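Local coordinates for protein gingipain R (Porphyromonas gingivalis, PDB 1CVR) that cleaves peptide bonds after arginine as a cysteine proteinase with a caspase-like fold, at residues 193-196 / 197-201. Residues are numbered along the deposited sequence; the frame is centred on the assembly and turned at random.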
loop_
_atom_site.group_PDB
_atom_site.type_symbol
_atom_site.label_atom_id
_atom_site.label_comp_id
_atom_site.label_asym_id
_atom_site.label_seq_id
_atom_site.Cartn_x
_atom_site.Cartn_y
_atom_site.Cartn_z
ATOM N N LYS A 193 24.648 -0.520 10.381
ATOM C CA LYS A 193 24.334 -1.468 11.447
ATOM C C LYS A 193 23.089 -1.069 12.250
ATOM O O LYS A 193 22.265 -1.923 12.598
ATOM C CB LYS A 193 25.541 -1.601 12.403
ATOM C CG LYS A 193 25.211 -2.266 13.741
ATOM C CD LYS A 193 26.439 -2.407 14.654
ATOM C CE LYS A 193 26.010 -2.836 16.063
ATOM N NZ LYS A 193 25.186 -4.093 16.088
ATOM N N ASN A 194 22.954 0.218 12.546
ATOM C CA ASN A 194 21.814 0.696 13.331
ATOM C C ASN A 194 20.497 0.409 12.622
ATOM O O ASN A 194 19.500 0.067 13.261
ATOM C CB ASN A 194 21.912 2.202 13.586
ATOM C CG ASN A 194 23.115 2.590 14.456
ATOM O OD1 ASN A 194 23.670 3.671 14.293
ATOM N ND2 ASN A 194 23.496 1.726 15.391
ATOM N N ILE A 195 20.499 0.557 11.301
ATOM C CA ILE A 195 19.299 0.320 10.524
ATOM C C ILE A 195 19.039 -1.162 10.392
ATOM O O ILE A 195 17.917 -1.606 10.572
ATOM C CB ILE A 195 19.405 0.920 9.109
ATOM C CG1 ILE A 195 19.678 2.421 9.202
ATOM C CG2 ILE A 195 18.128 0.609 8.327
ATOM C CD1 ILE A 195 18.689 3.196 10.053
ATOM N N ILE A 196 20.080 -1.921 10.066
ATOM C CA ILE A 196 19.948 -3.367 9.923
ATOM C C ILE A 196 19.398 -3.980 11.214
ATOM O O ILE A 196 18.460 -4.788 11.170
ATOM C CB ILE A 196 21.316 -4.013 9.550
ATOM C CG1 ILE A 196 21.777 -3.475 8.187
ATOM C CG2 ILE A 196 21.197 -5.556 9.551
ATOM C CD1 ILE A 196 23.224 -3.857 7.801
ATOM N N ASP A 197 19.957 -3.575 12.357
ATOM C CA ASP A 197 19.504 -4.078 13.660
ATOM C C ASP A 197 18.044 -3.747 13.950
ATOM O O ASP A 197 17.319 -4.557 14.533
ATOM C CB ASP A 197 20.359 -3.518 14.813
ATOM C CG ASP A 197 21.785 -4.057 14.810
ATOM O OD1 ASP A 197 22.044 -5.087 14.155
ATOM O OD2 ASP A 197 22.647 -3.459 15.487
ATOM N N ALA A 198 17.613 -2.552 13.557
ATOM C CA ALA A 198 16.231 -2.126 13.795
ATOM C C ALA A 198 15.262 -3.004 12.996
ATOM O O ALA A 198 14.289 -3.524 13.543
ATOM C CB ALA A 198 16.060 -0.648 13.421
ATOM N N PHE A 199 15.517 -3.149 11.699
ATOM C CA PHE A 199 14.692 -4.013 10.867
ATOM C C PHE A 199 14.675 -5.446 11.420
ATOM O O PHE A 199 13.620 -6.054 11.573
ATOM C CB PHE A 199 15.229 -4.088 9.435
ATOM C CG PHE A 199 14.674 -3.043 8.499
ATOM C CD1 PHE A 199 15.159 -1.737 8.497
ATOM C CD2 PHE A 199 13.675 -3.386 7.590
ATOM C CE1 PHE A 199 14.656 -0.786 7.593
ATOM C CE2 PHE A 199 13.169 -2.447 6.687
ATOM C CZ PHE A 199 13.658 -1.153 6.687
ATOM N N ASN A 200 15.850 -5.991 11.716
ATOM C CA ASN A 200 15.911 -7.367 12.192
ATOM C C ASN A 200 15.272 -7.593 13.550
ATOM O O ASN A 200 14.893 -8.722 13.880
ATOM C CB ASN A 200 17.356 -7.872 12.172
ATOM C CG ASN A 200 17.888 -7.992 10.762
ATOM O OD1 ASN A 200 17.109 -7.990 9.803
ATOM N ND2 ASN A 200 19.197 -8.114 10.618
ATOM N N GLY A 201 15.122 -6.515 14.312
ATOM C CA GLY A 201 14.510 -6.617 15.622
ATOM C C GLY A 201 12.994 -6.664 15.536
ATOM O O GLY A 201 12.345 -7.178 16.443
HETATM O O HOH W 1 22.096 -0.854 16.517
#
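K193 and D197, one helical turn apart, form a salt bridge in which NZ of K193 lies 2.7 Å from OD2 of D197, meeting the syn lone pair of that oxygen. The lysine chain leaves with CG anti to the backbone N (chi1 165°) and stays extended until its last torsion, where a bend at chi4 (55°) brings the ammonium to the carboxylate edge at OD2, near its plane. The same OD2 also accepts from a water, 2.9 Å away, which in turn accepts from ND2 of N194 at 3.1 Å; two donors thus grip one carboxylate oxygen and should limit its rotation. OD1 of N194 is bonded back to the backbone N of T191, which probably helps orient the amide whose ND2 holds this water.

On the inner side, I195 and F199 run side by side, CG2 of the isoleucine 3.8 Å from CD1 of the ring, while the carbonyl oxygen of I195 lies in the ring plane at its edge. I196 and N200 pair likewise, CG2 of I196 standing 3.4 Å from ND2 of N200; the amide's main partner is T231, whose backbone N donates to OD1.

Successive i to i+4 backbone bonds underlie these pairs, including F199 N to I195 O (3.1 Å) and N200 N to I196 O (2.9 Å). I195 rests on I148 and A198 on L146, both of strand 144-149. The arrangement is that of an amphipathic helix flanking the central sheet of a caspase-like α/β domain, its i to i+4 ion pair on the exposed side.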